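Local coordinates for putative sensory box/GGDEF family protein (Vibrio parahaemolyticus, PDB 3LID), which probably makes the second messenger cyclic di-GMP from GTP, with this extracellular sensor domain likely controlling that output, at residues A19-Y30 with L181-I191. Residues are numbered along the deposited sequence; the frame is centred on the assembly and turned at random.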
loop_
_atom_site.group_PDB
_atom_site.type_symbol
_atom_site.label_atom_id
_atom_site.label_comp_id
_atom_site.label_asym_id
_atom_site.label_seq_id
_atom_site.Cartn_x
_atom_site.Cartn_y
_atom_site.Cartn_z
ATOM N N ALA A 19 -21.511 -7.564 2.467
ATOM C CA ALA A 19 -20.117 -7.446 1.992
ATOM C C ALA A 19 -19.983 -6.299 1.042
ATOM O O ALA A 19 -18.914 -5.614 0.996
ATOM C CB ALA A 19 -19.699 -8.796 1.339
ATOM N N LEU A 20 -21.010 -6.050 0.243
ATOM C CA LEU A 20 -20.945 -4.870 -0.617
ATOM C C LEU A 20 -20.875 -3.583 0.224
ATOM O O LEU A 20 -20.188 -2.587 -0.178
ATOM C CB LEU A 20 -22.053 -4.861 -1.684
ATOM C CG LEU A 20 -21.821 -5.911 -2.790
ATOM C CD1 LEU A 20 -23.157 -5.963 -3.617
ATOM C CD2 LEU A 20 -20.737 -5.412 -3.718
ATOM N N HIS A 21 -21.647 -3.532 1.313
ATOM C CA HIS A 21 -21.526 -2.331 2.174
ATOM C C HIS A 21 -20.104 -2.230 2.703
ATOM O O HIS A 21 -19.553 -1.129 2.809
ATOM C CB HIS A 21 -22.509 -2.373 3.360
ATOM C CG HIS A 21 -23.934 -2.248 2.918
ATOM N ND1 HIS A 21 -24.348 -1.217 2.107
ATOM C CD2 HIS A 21 -25.026 -3.020 3.144
ATOM C CE1 HIS A 21 -25.636 -1.362 1.842
ATOM N NE2 HIS A 21 -26.072 -2.447 2.463
ATOM N N GLN A 22 -19.547 -3.364 3.099
ATOM C CA GLN A 22 -18.212 -3.355 3.740
ATOM C C GLN A 22 -17.223 -2.827 2.656
ATOM O O GLN A 22 -16.290 -2.025 2.967
ATOM C CB GLN A 22 -17.763 -4.763 4.107
ATOM C CG GLN A 22 -16.348 -4.797 4.786
ATOM C CD GLN A 22 -16.298 -3.942 6.018
ATOM O OE1 GLN A 22 -17.110 -4.111 6.962
ATOM N NE2 GLN A 22 -15.407 -2.929 6.022
ATOM N N LEU A 23 -17.325 -3.361 1.441
ATOM C CA LEU A 23 -16.382 -2.931 0.368
ATOM C C LEU A 23 -16.495 -1.414 0.117
ATOM O O LEU A 23 -15.509 -0.755 -0.136
ATOM C CB LEU A 23 -16.628 -3.712 -0.939
ATOM C CG LEU A 23 -16.257 -5.187 -0.796
ATOM C CD1 LEU A 23 -16.672 -5.862 -2.134
ATOM C CD2 LEU A 23 -14.735 -5.361 -0.636
ATOM N N ALA A 24 -17.715 -0.849 0.155
ATOM C CA ALA A 24 -17.829 0.571 0.004
ATOM C C ALA A 24 -17.164 1.324 1.163
ATOM O O ALA A 24 -16.542 2.374 0.920
ATOM C CB ALA A 24 -19.384 0.973 -0.125
ATOM N N TYR A 25 -17.372 0.839 2.389
ATOM C CA TYR A 25 -16.768 1.416 3.580
ATOM C C TYR A 25 -15.207 1.458 3.441
ATOM O O TYR A 25 -14.558 2.512 3.679
ATOM C CB TYR A 25 -17.120 0.546 4.740
ATOM C CG TYR A 25 -16.637 1.031 6.083
ATOM C CD1 TYR A 25 -17.525 1.665 6.957
ATOM C CD2 TYR A 25 -15.342 0.802 6.523
ATOM C CE1 TYR A 25 -17.089 2.091 8.240
ATOM C CE2 TYR A 25 -14.919 1.205 7.767
ATOM C CZ TYR A 25 -15.787 1.851 8.611
ATOM O OH TYR A 25 -15.344 2.239 9.866
ATOM N N THR A 26 -14.685 0.301 3.105
ATOM C CA THR A 26 -13.244 0.187 3.146
ATOM C C THR A 26 -12.705 0.964 1.961
ATOM O O THR A 26 -11.610 1.566 2.043
ATOM C CB THR A 26 -12.867 -1.295 3.065
ATOM O OG1 THR A 26 -13.310 -1.909 4.269
ATOM C CG2 THR A 26 -11.313 -1.445 2.950
ATOM N N GLY A 27 -13.430 1.013 0.844
ATOM C CA GLY A 27 -12.914 1.823 -0.284
ATOM C C GLY A 27 -12.817 3.274 0.102
ATOM O O GLY A 27 -11.855 3.967 -0.286
ATOM N N ARG A 28 -13.818 3.774 0.851
ATOM C CA ARG A 28 -13.752 5.157 1.315
ATOM C C ARG A 28 -12.546 5.392 2.253
ATOM O O ARG A 28 -11.926 6.464 2.225
ATOM C CB ARG A 28 -15.065 5.500 2.069
ATOM C CG ARG A 28 -16.217 5.721 1.009
ATOM C CD ARG A 28 -17.496 6.267 1.701
ATOM N NE ARG A 28 -18.053 5.355 2.666
ATOM C CZ ARG A 28 -19.094 4.570 2.443
ATOM N NH1 ARG A 28 -19.692 4.510 1.262
ATOM N NH2 ARG A 28 -19.519 3.842 3.445
ATOM N N GLU A 29 -12.232 4.402 3.067
ATOM C CA GLU A 29 -11.048 4.529 3.954
ATOM C C GLU A 29 -9.735 4.623 3.126
ATOM O O GLU A 29 -8.885 5.511 3.406
ATOM C CB GLU A 29 -10.919 3.391 4.939
ATOM C CG GLU A 29 -12.143 3.386 5.930
ATOM C CD GLU A 29 -11.813 2.731 7.239
ATOM O OE1 GLU A 29 -11.457 1.554 7.231
ATOM O OE2 GLU A 29 -11.970 3.414 8.266
ATOM N N TYR A 30 -9.600 3.793 2.091
ATOM C CA TYR A 30 -8.427 3.937 1.209
ATOM C C TYR A 30 -8.431 5.282 0.515
ATOM O O TYR A 30 -7.339 5.870 0.340
ATOM C CB TYR A 30 -8.318 2.810 0.155
ATOM C CG TYR A 30 -7.699 1.561 0.742
ATOM C CD1 TYR A 30 -8.508 0.565 1.304
ATOM C CD2 TYR A 30 -6.298 1.341 0.738
ATOM C CE1 TYR A 30 -7.938 -0.616 1.881
ATOM C CE2 TYR A 30 -5.769 0.183 1.253
ATOM C CZ TYR A 30 -6.565 -0.798 1.808
ATOM O OH TYR A 30 -5.985 -1.958 2.367
ATOM N N LEU A 181 -6.691 -1.675 7.744
ATOM C CA LEU A 181 -7.938 -1.397 7.058
ATOM C C LEU A 181 -8.739 -2.659 6.697
ATOM O O LEU A 181 -9.950 -2.553 6.405
ATOM C CB LEU A 181 -7.755 -0.572 5.794
ATOM C CG LEU A 181 -7.111 0.793 6.072
ATOM C CD1 LEU A 181 -6.937 1.513 4.741
ATOM C CD2 LEU A 181 -7.965 1.515 7.029
ATOM N N ASN A 182 -8.068 -3.781 6.562
ATOM C CA ASN A 182 -8.701 -4.883 5.781
ATOM C C ASN A 182 -9.475 -5.897 6.640
ATOM O O ASN A 182 -9.952 -6.903 6.085
ATOM C CB ASN A 182 -7.713 -5.658 4.954
ATOM C CG ASN A 182 -7.116 -4.838 3.860
ATOM O OD1 ASN A 182 -7.526 -3.686 3.637
ATOM N ND2 ASN A 182 -6.038 -5.382 3.233
ATOM N N TYR A 183 -9.623 -5.632 7.922
ATOM C CA TYR A 183 -10.560 -6.494 8.713
ATOM C C TYR A 183 -11.552 -5.618 9.408
ATOM O O TYR A 183 -11.184 -4.587 9.996
ATOM C CB TYR A 183 -9.758 -7.296 9.728
ATOM C CG TYR A 183 -10.697 -8.116 10.562
ATOM C CD1 TYR A 183 -11.436 -9.140 9.968
ATOM C CD2 TYR A 183 -10.869 -7.830 11.902
ATOM C CE1 TYR A 183 -12.386 -9.902 10.754
ATOM C CE2 TYR A 183 -11.790 -8.590 12.699
ATOM C CZ TYR A 183 -12.527 -9.600 12.084
ATOM O OH TYR A 183 -13.469 -10.317 12.828
ATOM N N SER A 184 -12.829 -6.013 9.353
ATOM C CA SER A 184 -13.891 -5.266 10.017
ATOM C C SER A 184 -14.427 -6.118 11.159
ATOM O O SER A 184 -14.997 -7.166 10.924
ATOM C CB SER A 184 -15.058 -5.035 9.070
ATOM O OG SER A 184 -16.183 -4.535 9.795
ATOM N N PRO A 185 -14.246 -5.656 12.387
ATOM C CA PRO A 185 -14.672 -6.508 13.474
ATOM C C PRO A 185 -16.208 -6.520 13.526
ATOM O O PRO A 185 -16.795 -7.546 13.863
ATOM C CB PRO A 185 -14.051 -5.848 14.719
ATOM C CG PRO A 185 -13.922 -4.314 14.356
ATOM C CD PRO A 185 -13.655 -4.356 12.811
ATOM N N VAL A 186 -16.857 -5.429 13.149
ATOM C CA VAL A 186 -18.289 -5.396 13.289
ATOM C C VAL A 186 -18.967 -6.341 12.301
ATOM O O VAL A 186 -19.825 -7.147 12.710
ATOM C CB VAL A 186 -18.872 -4.001 13.246
ATOM C CG1 VAL A 186 -20.332 -4.098 13.574
ATOM C CG2 VAL A 186 -18.180 -3.105 14.328
ATOM N N ARG A 187 -18.570 -6.304 11.021
ATOM C CA ARG A 187 -19.150 -7.247 10.049
ATOM C C ARG A 187 -18.402 -8.575 9.923
ATOM O O ARG A 187 -18.885 -9.451 9.243
ATOM C CB ARG A 187 -19.326 -6.618 8.664
ATOM C CG ARG A 187 -20.207 -5.400 8.643
ATOM C CD ARG A 187 -20.439 -4.974 7.171
ATOM N NE ARG A 187 -21.182 -3.724 6.927
ATOM C CZ ARG A 187 -22.507 -3.692 6.861
ATOM N NH1 ARG A 187 -23.218 -4.808 7.090
ATOM N NH2 ARG A 187 -23.145 -2.582 6.612
ATOM N N ASP A 188 -17.241 -8.691 10.573
ATOM C CA ASP A 188 -16.391 -9.885 10.535
ATOM C C ASP A 188 -16.115 -10.273 9.101
ATOM O O ASP A 188 -16.345 -11.411 8.694
ATOM C CB ASP A 188 -17.016 -11.058 11.337
ATOM C CG ASP A 188 -16.120 -12.286 11.387
ATOM O OD1 ASP A 188 -14.900 -12.105 11.562
ATOM O OD2 ASP A 188 -16.617 -13.443 11.265
ATOM N N PHE A 189 -15.584 -9.337 8.317
ATOM C CA PHE A 189 -15.142 -9.688 7.009
ATOM C C PHE A 189 -13.612 -9.369 6.849
ATOM O O PHE A 189 -13.159 -8.353 7.371
ATOM C CB PHE A 189 -15.825 -8.792 5.992
ATOM C CG PHE A 189 -17.232 -9.169 5.662
ATOM C CD1 PHE A 189 -17.566 -10.475 5.304
ATOM C CD2 PHE A 189 -18.212 -8.181 5.650
ATOM C CE1 PHE A 189 -18.914 -10.770 4.915
ATOM C CE2 PHE A 189 -19.570 -8.492 5.286
ATOM C CZ PHE A 189 -19.882 -9.752 4.901
ATOM N N HIS A 190 -12.929 -10.213 6.094
ATOM C CA HIS A 190 -11.531 -9.941 5.651
ATOM C C HIS A 190 -11.509 -9.463 4.222
ATOM O O HIS A 190 -12.018 -10.131 3.339
ATOM C CB HIS A 190 -10.694 -11.167 5.792
ATOM C CG HIS A 190 -10.465 -11.583 7.223
ATOM N ND1 HIS A 190 -9.401 -11.113 7.977
ATOM C CD2 HIS A 190 -11.163 -12.422 8.038
ATOM C CE1 HIS A 190 -9.441 -11.665 9.188
ATOM N NE2 HIS A 190 -10.509 -12.448 9.254
ATOM N N ILE A 191 -10.892 -8.302 3.967
ATOM C CA ILE A 191 -10.853 -7.876 2.585
ATOM C C ILE A 191 -9.491 -8.254 2.044
ATOM O O ILE A 191 -8.492 -7.989 2.709
ATOM C CB ILE A 191 -11.129 -6.371 2.470
ATOM C CG1 ILE A 191 -12.552 -6.082 2.932
ATOM C CG2 ILE A 191 -10.741 -5.804 1.007
ATOM C CD1 ILE A 191 -12.950 -4.692 2.820
HETATM O O HOH W 1 -11.912 -0.743 6.313
#
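One water ties Thr26 OG1 to Leu181 O: Thr26 OG1 donates to it at 2.7 Å, and it donates in turn to Leu181 O and to Glu29 OE1, joining helix 9-45 to the end of helix 174-181. Thr26 OG1 also accepts from Gln22 NE2 at 2.9 Å. The setting is the PDC fold of an extracellular sensor domain: the long helix 9-45 packs against a short, weakly bonded hairpin, 183-184 with 189-190, of the antiparallel sheet that includes strand 260-268. Weak bonds from Asp188 N and Phe189 N to Ser184 O, with Asp188 in a left-handed conformation, fit a G1 beta bulge at the turn.

Gln22 reaches the hairpin because its CG stands anti to the backbone N (chi1 180°) and the chain then bends at chi2. Its amide is used at both ends: Thr26 OG1 lies in the amide plane on the NE2 side, while Gln22 OE1 lies 3.0 Å from Ser184 OG, at most a weak hydrogen bond. Ser184 OG also accepts from Arg187 N at 3.2 Å, an ST motif that ties down the turn. The Arg187 side chain, extended from CG to NE, runs across helix 19-30, and one face of its guanidinium is met by His21 CB, 3.3 Å from Arg187 NH2.

At the Ala19 end, Ala19 CB sits off-centre over the Phe189 ring, which also has a cation-pi contact with Arg275. At the other end, Tyr30 OH donates to Asn182 OD1 over 2.6 Å, with a C=O...donor angle of 120° and the donor tilted from the carbonyl plane. The same ring has Leu181 CD1 over the centre of one face, 3.6 Å from the Tyr30 ring centroid and 8° off its normal, a CH-pi contact. Between these ends Ile191 and Thr26 meet tip to tip, Ile191 CD1 pressing to 3.4 Å from Thr26 CB, tighter than ordinary van der Waals contact.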